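Local coordinates for protein P47 (PDB 6EKT), which may form part of a progenitor complex that protects botulinum neurotoxin during its passage through the host gut, and resembles tubular lipid-binding proteins, at residues Y208-S213 / A225-N230; W27-G32 / L240-K245; K61-M66 / Y92-N97. One frame throughout, in Å; residues are numbered along the deposited sequence.

Contact 1: residues Y208-S213 / A225-N230; sequences YLFILS and ANVDGN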
loop_
_atom_site.group_PDB
_atom_site.type_symbol
_atom_site.label_atom_id
_atom_site.label_comp_id
_atom_site.label_asym_id
_atom_site.label_seq_id
_atom_site.Cartn_x
_atom_site.Cartn_y
_atom_site.Cartn_z
ATOM N N TYR A 208 -11.087 8.750 4.668
ATOM C CA TYR A 208 -9.719 8.297 4.359
ATOM C C TYR A 208 -9.023 9.170 3.311
ATOM O O TYR A 208 -9.622 9.527 2.284
ATOM C CB TYR A 208 -9.713 6.818 3.894
ATOM C CG TYR A 208 -10.440 5.801 4.779
ATOM C CD1 TYR A 208 -10.489 5.941 6.177
ATOM C CD2 TYR A 208 -11.043 4.664 4.217
ATOM C CE1 TYR A 208 -11.137 5.002 6.981
ATOM C CE2 TYR A 208 -11.695 3.718 5.012
ATOM C CZ TYR A 208 -11.744 3.904 6.398
ATOM O OH TYR A 208 -12.367 2.988 7.211
ATOM N N LEU A 209 -7.773 9.533 3.593
ATOM C CA LEU A 209 -6.901 10.183 2.610
ATOM C C LEU A 209 -6.019 9.093 2.038
ATOM O O LEU A 209 -5.413 8.301 2.806
ATOM C CB LEU A 209 -6.011 11.270 3.243
ATOM C CG LEU A 209 -6.638 12.643 3.596
ATOM C CD1 LEU A 209 -7.481 12.525 4.845
ATOM C CD2 LEU A 209 -5.558 13.693 3.836
ATOM N N PHE A 210 -5.946 9.032 0.710
ATOM C CA PHE A 210 -5.147 8.016 0.021
ATOM C C PHE A 210 -4.151 8.642 -0.924
ATOM O O PHE A 210 -4.441 9.672 -1.532
ATOM C CB PHE A 210 -6.050 7.052 -0.766
ATOM C CG PHE A 210 -6.731 6.018 0.083
ATOM C CD1 PHE A 210 -5.999 4.971 0.650
ATOM C CD2 PHE A 210 -8.114 6.058 0.284
ATOM C CE1 PHE A 210 -6.629 4.001 1.435
ATOM C CE2 PHE A 210 -8.761 5.090 1.054
ATOM C CZ PHE A 210 -8.019 4.059 1.636
ATOM N N ILE A 211 -2.984 8.011 -1.048
ATOM C CA ILE A 211 -2.029 8.324 -2.125
ATOM C C ILE A 211 -1.892 7.041 -2.934
ATOM O O ILE A 211 -1.578 5.982 -2.378
ATOM C CB ILE A 211 -0.647 8.805 -1.576
ATOM C CG1 ILE A 211 -0.785 10.178 -0.906
ATOM C CG2 ILE A 211 0.415 8.853 -2.683
ATOM C CD1 ILE A 211 0.382 10.569 0.011
ATOM N N LEU A 212 -2.148 7.146 -4.235
ATOM C CA LEU A 212 -2.025 6.033 -5.175
ATOM C C LEU A 212 -0.711 6.201 -5.916
ATOM O O LEU A 212 -0.433 7.297 -6.395
ATOM C CB LEU A 212 -3.199 6.074 -6.171
ATOM C CG LEU A 212 -4.598 5.616 -5.745
ATOM C CD1 LEU A 212 -5.071 6.097 -4.393
ATOM C CD2 LEU A 212 -5.635 5.955 -6.809
ATOM N N SER A 213 0.100 5.136 -6.024
ATOM C CA SER A 213 1.405 5.264 -6.693
ATOM C C SER A 213 1.671 4.168 -7.704
ATOM O O SER A 213 1.201 3.030 -7.545
ATOM C CB SER A 213 2.578 5.298 -5.679
ATOM O OG SER A 213 2.839 4.017 -5.099
ATOM N N ALA A 225 -9.120 6.700 -10.374
ATOM C CA ALA A 225 -8.797 7.014 -8.991
ATOM C C ALA A 225 -9.572 6.075 -8.050
ATOM O O ALA A 225 -9.928 6.458 -6.938
ATOM C CB ALA A 225 -9.131 8.478 -8.708
ATOM N N ASN A 226 -9.808 4.839 -8.493
ATOM C CA ASN A 226 -10.484 3.828 -7.667
ATOM C C ASN A 226 -9.544 3.360 -6.552
ATOM O O ASN A 226 -8.345 3.155 -6.789
ATOM C CB ASN A 226 -10.951 2.648 -8.522
ATOM C CG ASN A 226 -12.076 3.010 -9.488
ATOM O OD1 ASN A 226 -12.140 2.480 -10.615
ATOM N ND2 ASN A 226 -12.953 3.893 -9.076
ATOM N N VAL A 227 -10.085 3.260 -5.333
ATOM C CA VAL A 227 -9.310 2.821 -4.184
ATOM C C VAL A 227 -10.116 1.858 -3.301
ATOM O O VAL A 227 -11.345 1.967 -3.190
ATOM C CB VAL A 227 -8.723 4.044 -3.409
ATOM C CG1 VAL A 227 -9.812 4.955 -2.858
ATOM C CG2 VAL A 227 -7.740 3.607 -2.322
ATOM N N ASP A 228 -9.414 0.901 -2.697
ATOM C CA ASP A 228 -10.042 -0.090 -1.851
ATOM C C ASP A 228 -10.069 0.452 -0.430
ATOM O O ASP A 228 -9.023 0.541 0.216
ATOM C CB ASP A 228 -9.259 -1.419 -1.926
ATOM C CG ASP A 228 -10.016 -2.586 -1.300
ATOM O OD1 ASP A 228 -10.887 -2.357 -0.424
ATOM O OD2 ASP A 228 -9.755 -3.739 -1.707
ATOM N N GLY A 229 -11.257 0.848 0.039
ATOM C CA GLY A 229 -11.441 1.318 1.429
ATOM C C GLY A 229 -11.032 0.327 2.518
ATOM O O GLY A 229 -10.725 0.735 3.644
ATOM N N ASN A 230 -11.017 -0.964 2.186
ATOM C CA ASN A 230 -10.598 -2.013 3.137
ATOM C C ASN A 230 -9.123 -1.930 3.534
ATOM O O ASN A 230 -8.700 -2.586 4.489
ATOM C CB ASN A 230 -10.993 -3.430 2.645
ATOM C CG ASN A 230 -12.511 -3.651 2.683
ATOM O OD1 ASN A 230 -13.176 -3.242 3.630
ATOM N ND2 ASN A 230 -13.066 -4.279 1.634
HETATM O O HOH W 1 -12.627 0.510 5.848
#

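Contact 2: residues W27-G32 / L240-K245; sequences WDIVYG and LLISEK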
loop_
_atom_site.group_PDB
_atom_site.type_symbol
_atom_site.label_atom_id
_atom_site.label_comp_id
_atom_site.label_asym_id
_atom_site.label_seq_id
_atom_site.Cartn_x
_atom_site.Cartn_y
_atom_site.Cartn_z
ATOM N N TRP A 27 -3.031 0.168 -9.708
ATOM C CA TRP A 27 -1.885 0.891 -9.101
ATOM C C TRP A 27 -0.906 -0.094 -8.449
ATOM O O TRP A 27 -1.263 -1.259 -8.238
ATOM C CB TRP A 27 -2.379 1.939 -8.095
ATOM C CG TRP A 27 -3.196 3.003 -8.768
ATOM C CD1 TRP A 27 -4.524 2.938 -9.079
ATOM C CD2 TRP A 27 -2.723 4.257 -9.264
ATOM N NE1 TRP A 27 -4.925 4.101 -9.720
ATOM C CE2 TRP A 27 -3.832 4.924 -9.852
ATOM C CE3 TRP A 27 -1.467 4.898 -9.255
ATOM C CZ2 TRP A 27 -3.725 6.205 -10.440
ATOM C CZ3 TRP A 27 -1.354 6.159 -9.825
ATOM C CH2 TRP A 27 -2.483 6.814 -10.402
ATOM N N ASP A 28 0.322 0.358 -8.151
ATOM C CA ASP A 28 1.335 -0.520 -7.521
ATOM C C ASP A 28 1.325 -0.547 -6.007
ATOM O O ASP A 28 1.349 -1.629 -5.407
ATOM C CB ASP A 28 2.758 -0.178 -8.020
ATOM C CG ASP A 28 2.916 -0.364 -9.501
ATOM O OD1 ASP A 28 2.243 -1.254 -10.100
ATOM O OD2 ASP A 28 3.673 0.411 -10.087
ATOM N N ILE A 29 1.331 0.631 -5.373
ATOM C CA ILE A 29 1.313 0.722 -3.909
ATOM C C ILE A 29 0.385 1.847 -3.558
ATOM O O ILE A 29 0.474 2.934 -4.144
ATOM C CB ILE A 29 2.705 0.991 -3.254
ATOM C CG1 ILE A 29 3.769 0.030 -3.816
ATOM C CG2 ILE A 29 2.605 0.885 -1.726
ATOM C CD1 ILE A 29 5.198 0.281 -3.310
ATOM N N VAL A 30 -0.521 1.563 -2.627
ATOM C CA VAL A 30 -1.542 2.544 -2.207
ATOM C C VAL A 30 -1.321 2.790 -0.723
ATOM O O VAL A 30 -1.146 1.820 0.041
ATOM C CB VAL A 30 -2.977 2.032 -2.488
ATOM C CG1 VAL A 30 -4.013 3.038 -2.000
ATOM C CG2 VAL A 30 -3.175 1.804 -3.969
ATOM N N TYR A 31 -1.309 4.069 -0.323
ATOM C CA TYR A 31 -1.084 4.460 1.065
ATOM C C TYR A 31 -2.302 5.181 1.598
ATOM O O TYR A 31 -2.855 6.027 0.905
ATOM C CB TYR A 31 0.109 5.412 1.148
ATOM C CG TYR A 31 1.379 4.873 0.510
ATOM C CD1 TYR A 31 1.606 5.004 -0.863
ATOM C CD2 TYR A 31 2.378 4.263 1.296
ATOM C CE1 TYR A 31 2.773 4.531 -1.452
ATOM C CE2 TYR A 31 3.566 3.775 0.717
ATOM C CZ TYR A 31 3.754 3.925 -0.646
ATOM O OH TYR A 31 4.888 3.451 -1.236
ATOM N N GLY A 32 -2.723 4.854 2.818
ATOM C CA GLY A 32 -3.890 5.539 3.420
ATOM C C GLY A 32 -3.733 6.000 4.861
ATOM O O GLY A 32 -3.018 5.370 5.655
ATOM N N LEU A 240 -1.206 0.420 4.176
ATOM C CA LEU A 240 -0.735 0.418 2.815
ATOM C C LEU A 240 -1.036 -0.918 2.163
ATOM O O LEU A 240 -1.150 -1.937 2.846
ATOM C CB LEU A 240 0.746 0.807 2.720
ATOM C CG LEU A 240 1.894 -0.052 3.243
ATOM C CD1 LEU A 240 2.049 -1.293 2.398
ATOM C CD2 LEU A 240 3.195 0.723 3.158
ATOM N N LEU A 241 -1.170 -0.879 0.848
ATOM C CA LEU A 241 -1.478 -2.044 0.057
ATOM C C LEU A 241 -0.463 -2.156 -1.058
ATOM O O LEU A 241 -0.267 -1.224 -1.840
ATOM C CB LEU A 241 -2.902 -1.947 -0.518
ATOM C CG LEU A 241 -3.421 -3.153 -1.310
ATOM C CD1 LEU A 241 -3.473 -4.402 -0.430
ATOM C CD2 LEU A 241 -4.809 -2.835 -1.898
ATOM N N ILE A 242 0.176 -3.317 -1.124
ATOM C CA ILE A 242 1.164 -3.628 -2.161
ATOM C C ILE A 242 0.544 -4.598 -3.170
ATOM O O ILE A 242 -0.080 -5.579 -2.767
ATOM C CB ILE A 242 2.412 -4.252 -1.498
ATOM C CG1 ILE A 242 3.064 -3.229 -0.564
ATOM C CG2 ILE A 242 3.449 -4.704 -2.525
ATOM C CD1 ILE A 242 3.821 -3.861 0.592
ATOM N N SER A 243 0.772 -4.367 -4.467
ATOM C CA SER A 243 0.221 -5.222 -5.521
ATOM C C SER A 243 0.731 -6.675 -5.381
ATOM O O SER A 243 1.799 -6.931 -4.798
ATOM C CB SER A 243 0.587 -4.706 -6.918
ATOM O OG SER A 243 1.979 -4.919 -7.193
ATOM N N GLU A 244 -0.078 -7.610 -5.868
ATOM C CA GLU A 244 0.335 -9.018 -5.911
ATOM C C GLU A 244 1.731 -9.178 -6.522
ATOM O O GLU A 244 2.567 -9.919 -5.977
ATOM C CB GLU A 244 -0.671 -9.842 -6.708
ATOM C CG GLU A 244 -0.254 -11.309 -6.830
ATOM C CD GLU A 244 -1.148 -12.059 -7.795
ATOM O OE1 GLU A 244 -0.884 -12.022 -8.999
ATOM O OE2 GLU A 244 -2.108 -12.688 -7.337
ATOM N N LYS A 245 1.977 -8.507 -7.648
ATOM C CA LYS A 245 3.239 -8.648 -8.381
ATOM C C LYS A 245 4.434 -8.131 -7.575
ATOM O O LYS A 245 5.480 -8.804 -7.487
ATOM C CB LYS A 245 3.131 -7.985 -9.768
ATOM C CG LYS A 245 4.408 -7.919 -10.587
ATOM C CD LYS A 245 4.027 -7.605 -12.018
ATOM C CE LYS A 245 5.087 -6.801 -12.731
ATOM N NZ LYS A 245 4.627 -6.650 -14.144
HETATM O O HOH W 2 2.552 -3.911 -9.644
#

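Contact 3: residues K61-M66 / Y92-N97; sequences KQEIKM and YFKVRN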
loop_
_atom_site.group_PDB
_atom_site.type_symbol
_atom_site.label_atom_id
_atom_site.label_comp_id
_atom_site.label_asym_id
_atom_site.label_seq_id
_atom_site.Cartn_x
_atom_site.Cartn_y
_atom_site.Cartn_z
ATOM N N LYS A 61 -12.567 50.161 -1.666
ATOM C CA LYS A 61 -13.091 50.354 -0.292
ATOM C C LYS A 61 -13.636 49.068 0.333
ATOM O O LYS A 61 -14.819 48.985 0.693
ATOM C CB LYS A 61 -14.146 51.477 -0.242
ATOM C CG LYS A 61 -13.573 52.886 -0.353
ATOM C CD LYS A 61 -14.580 53.958 0.070
ATOM C CE LYS A 61 -15.682 54.176 -0.967
ATOM N NZ LYS A 61 -16.511 55.383 -0.686
ATOM N N GLN A 62 -12.766 48.064 0.415
ATOM C CA GLN A 62 -13.127 46.738 0.928
ATOM C C GLN A 62 -12.037 46.220 1.849
ATOM O O GLN A 62 -10.842 46.381 1.568
ATOM C CB GLN A 62 -13.356 45.733 -0.212
ATOM C CG GLN A 62 -14.671 45.923 -0.968
ATOM C CD GLN A 62 -14.956 44.849 -2.020
ATOM O OE1 GLN A 62 -14.150 43.945 -2.258
ATOM N NE2 GLN A 62 -16.128 44.948 -2.650
ATOM N N GLU A 63 -12.460 45.614 2.954
ATOM C CA GLU A 63 -11.541 44.919 3.859
ATOM C C GLU A 63 -12.181 43.706 4.538
ATOM O O GLU A 63 -13.401 43.637 4.695
ATOM C CB GLU A 63 -10.939 45.888 4.891
ATOM C CG GLU A 63 -11.933 46.424 5.902
ATOM C CD GLU A 63 -11.440 47.669 6.622
ATOM O OE1 GLU A 63 -10.535 47.569 7.479
ATOM O OE2 GLU A 63 -11.980 48.746 6.337
ATOM N N ILE A 64 -11.337 42.752 4.926
ATOM C CA ILE A 64 -11.770 41.544 5.624
ATOM C C ILE A 64 -10.677 41.077 6.596
ATOM O O ILE A 64 -9.483 41.171 6.289
ATOM C CB ILE A 64 -12.201 40.413 4.643
ATOM C CG1 ILE A 64 -12.702 39.178 5.414
ATOM C CG2 ILE A 64 -11.094 40.079 3.646
ATOM C CD1 ILE A 64 -13.430 38.146 4.570
ATOM N N LYS A 65 -11.105 40.612 7.767
ATOM C CA LYS A 65 -10.216 40.037 8.770
ATOM C C LYS A 65 -10.859 38.766 9.301
ATOM O O LYS A 65 -12.038 38.790 9.682
ATOM C CB LYS A 65 -9.992 41.029 9.929
ATOM C CG LYS A 65 -9.209 40.462 11.106
ATOM C CD LYS A 65 -8.912 41.556 12.119
ATOM C CE LYS A 65 -8.161 40.997 13.308
ATOM N NZ LYS A 65 -7.966 42.114 14.277
ATOM N N MET A 66 -10.080 37.674 9.328
ATOM C CA MET A 66 -10.538 36.370 9.827
ATOM C C MET A 66 -9.510 35.743 10.752
ATOM O O MET A 66 -8.381 35.450 10.333
ATOM C CB MET A 66 -10.847 35.407 8.666
ATOM C CG MET A 66 -12.041 35.786 7.801
ATOM S SD MET A 66 -12.404 34.680 6.416
ATOM C CE MET A 66 -11.031 34.968 5.306
ATOM N N TYR A 92 -14.326 40.423 10.815
ATOM C CA TYR A 92 -15.321 41.260 10.158
ATOM C C TYR A 92 -14.998 41.413 8.671
ATOM O O TYR A 92 -13.881 41.130 8.224
ATOM C CB TYR A 92 -15.362 42.654 10.837
ATOM C CG TYR A 92 -14.141 43.501 10.551
ATOM C CD1 TYR A 92 -12.979 43.368 11.318
ATOM C CD2 TYR A 92 -14.142 44.429 9.492
ATOM C CE1 TYR A 92 -11.847 44.127 11.046
ATOM C CE2 TYR A 92 -13.017 45.199 9.212
ATOM C CZ TYR A 92 -11.875 45.037 9.990
ATOM O OH TYR A 92 -10.760 45.787 9.720
ATOM N N PHE A 93 -15.979 41.877 7.908
ATOM C CA PHE A 93 -15.677 42.497 6.626
ATOM C C PHE A 93 -16.435 43.812 6.475
ATOM O O PHE A 93 -17.470 44.013 7.118
ATOM C CB PHE A 93 -15.872 41.542 5.442
ATOM C CG PHE A 93 -17.307 41.236 5.108
ATOM C CD1 PHE A 93 -17.978 40.184 5.734
ATOM C CD2 PHE A 93 -17.981 41.968 4.122
ATOM C CE1 PHE A 93 -19.300 39.880 5.402
ATOM C CE2 PHE A 93 -19.301 41.669 3.787
ATOM C CZ PHE A 93 -19.959 40.622 4.426
ATOM N N LYS A 94 -15.872 44.685 5.662
ATOM C CA LYS A 94 -16.401 46.008 5.408
ATOM C C LYS A 94 -16.476 46.292 3.938
ATOM O O LYS A 94 -15.516 46.113 3.239
ATOM C CB LYS A 94 -15.477 47.037 6.050
ATOM C CG LYS A 94 -16.032 48.450 6.141
ATOM C CD LYS A 94 -15.276 49.271 7.181
ATOM C CE LYS A 94 -15.740 50.723 7.190
ATOM N NZ LYS A 94 -14.802 51.624 7.926
ATOM N N VAL A 95 -17.624 46.776 3.488
ATOM C CA VAL A 95 -17.821 47.087 2.098
ATOM C C VAL A 95 -18.248 48.530 1.792
ATOM O O VAL A 95 -17.415 49.354 1.552
ATOM C CB VAL A 95 -18.766 46.056 1.386
ATOM C CG1 VAL A 95 -18.867 46.327 -0.102
ATOM C CG2 VAL A 95 -18.208 44.659 1.515
ATOM N N ARG A 96 -19.534 48.833 1.813
ATOM C CA ARG A 96 -19.982 50.166 1.372
ATOM C C ARG A 96 -20.298 51.031 2.573
ATOM O O ARG A 96 -21.381 51.568 2.734
ATOM C CB ARG A 96 -21.158 50.020 0.387
ATOM C CG ARG A 96 -20.745 49.590 -1.024
ATOM C CD ARG A 96 -21.717 48.619 -1.690
ATOM N NE ARG A 96 -23.077 49.002 -1.377
ATOM C CZ ARG A 96 -24.152 48.745 -2.110
ATOM N NH1 ARG A 96 -24.056 48.060 -3.231
ATOM N NH2 ARG A 96 -25.344 49.177 -1.681
ATOM N N ASN A 97 -19.278 51.221 3.376
ATOM C CA ASN A 97 -19.412 51.884 4.681
ATOM C C ASN A 97 -20.230 51.017 5.661
ATOM O O ASN A 97 -20.661 51.496 6.714
ATOM C CB ASN A 97 -20.023 53.299 4.530
ATOM C CG ASN A 97 -19.155 54.390 5.136
ATOM O OD1 ASN A 97 -18.487 54.191 6.159
ATOM N ND2 ASN A 97 -19.170 55.566 4.507
#

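Contact 1: residues Y208-S213 / A225-N230
One methyl of Val-227 sits over the centre of the Phe-210 ring. Phe-210 CB lies 4.1 Å from Val-227 CG2. Because CG is anti to the carbonyl carbon (chi1 -78°), the ring swings in beneath that methyl. Phe-210 CG comes to 3.6 Å from Val-227 CG2, which lies 3.5 Å from the ring centroid and only 10° off its normal: a clean CH-pi contact over the face. One flank of the ring also feels the second methyl, with Phe-210 CD2 3.7 Å from Val-227 CG1. At the tip, Phe-210 CZ lies 3.9 Å from Asp-228 O.

The loop 225-230 runs across one face of the central antiparallel sheet, over strand 208-214, without a direct hydrogen bond between the two segments. Val-30 of the next strand and Tyr-199 of the strand on the other side also touch Val-227. Further along, Leu-212 CD2 packs on Ala-225 CA at 4.0 Å.

At the opposite end a water links Tyr-208 OH to Gly-229 O, donating to the carbonyl. Asp-228 shapes the loop here: Asp-228 OD1 accepts from Asn-230 N (3.0 Å), an Asx turn, while OD2 takes the backbone N of Asn-23.

Contact 2: residues W27-G32 / L240-K245
Val-30 and Leu-241 are the hydrogen-bonded pair at the middle of this antiparallel pairing. Val-30 N donates to Leu-241 O at 2.9 Å, and Leu-241 N to Val-30 O at 2.8 Å, both fairly straight. Just past the end of strand 240-242, Ser-243 N reaches Asp-28 O at 3.0 Å and continues the pairing; this bond is less straight, 146° at the hydrogen. The same two strand carbonyls are also approached by CA-H groups, with Leu-240 CA 3.1 Å from Val-30 O and Ile-29 CA 3.3 Å from Leu-241 O.

The apolar contacts divide between the two faces of the sheet. Ile-29, Tyr-31, Leu-240 and Ile-242 project on one face. There Leu-240 and Tyr-31 run alongside one another: with its CG tucked between backbone N and carbonyl carbon (chi1 68°), the leucine brings Leu-240 CD2 to 3.9 Å from Tyr-31 CE2. Ile-29 CG2 lies a looser 4.3 Å from Ile-242 CG1. Val-30 and Leu-241 share the other face, touching through their CB atoms.

A polar link closes the far end. One water donates to Asp-28 OD1 and accepts from Ser-243 OG, each at 2.7 Å. The same hydroxyl caps Leu-246 N, making Ser-243 the N-cap. OD1 of Asp-28 also forms a salt bridge with Arg-218, and OD2 accepts a hydrogen bond from Val-215 N; these would probably favour the charged form of the carboxylate.

Around this, strand 208-214 borders strand 29-34 on its other edge, where a classic beta bulge sets Asp-28 and Ile-29 together opposite Ser-213. Strand 430-434 lies beyond strand 238-242, and the chain leaves the sheet at Ser-243 into helix 244-252, whose Leu-246 packs against Asp-28 and Ile-29.

Contact 3: residues K61-M66 / Y92-N97
The inner two strands of a small four-stranded antiparallel sheet pair here, Glu-63 with Lys-94 and Lys-65 with Tyr-92 as hydrogen-bonded pairs. Glu-63 and Lys-94 exchange two backbone bonds, and Lys-65 and Tyr-92 another two; Lys-65 N to Tyr-92 O is 2.9 Å and nearly straight (168°).

On the face bearing these four residues, the Tyr-92 ring leans across toward segment 61-66, its CG held between backbone N and carbonyl carbon (chi1 71°). Tyr-92 OH donates to Glu-63 OE1 at 2.9 Å, coming from above the carboxylate plane, which is turned 56° from the ring. Tyr-92 CE2 rests 3.7 Å from Glu-63 CG, and on the ring's other flank Tyr-92 CE1 is 3.8 Å from Lys-65 CB. The sheet belongs to the elongated TULIP-like fold, with helix 152-168 packed on its reverse face.

Glu-63 OE2 lies alongside the Lys-94 chain, 3.4 Å from Lys-94 CD, but the ammonium NZ stays 4.3 Å away, too far for a salt bridge though probably still a mild attraction. On the reverse face Ile-64 CB meets Phe-93 CB at 3.9 Å; these two side chains pack on Leu-161 and Phe-158 of that helix, respectively, while Gln-62 OE1 accepts from Lys-160.

How the contacts relate
Contacts 1 and 2 work on the same central sheet: strands 208-214 and 29-34 are neighbours in it, joined by Ile-211 N to Tyr-31 O and by the Ser-213 hydroxyl to Ile-29 O. Contact 2 is wholly buried and rests on main-chain pairing; contact 1, partly buried, lays a loop on a face of that sheet with apolar packing and a water. Contact 3 lies about 41 Å and 49 Å from them, centre to centre, in a separate small sheet toward one end of the elongated molecule. It too is strand pairing, but one face carries charged and polar side chains. Along the chain, contact 2 closes a loop enclosing the other two.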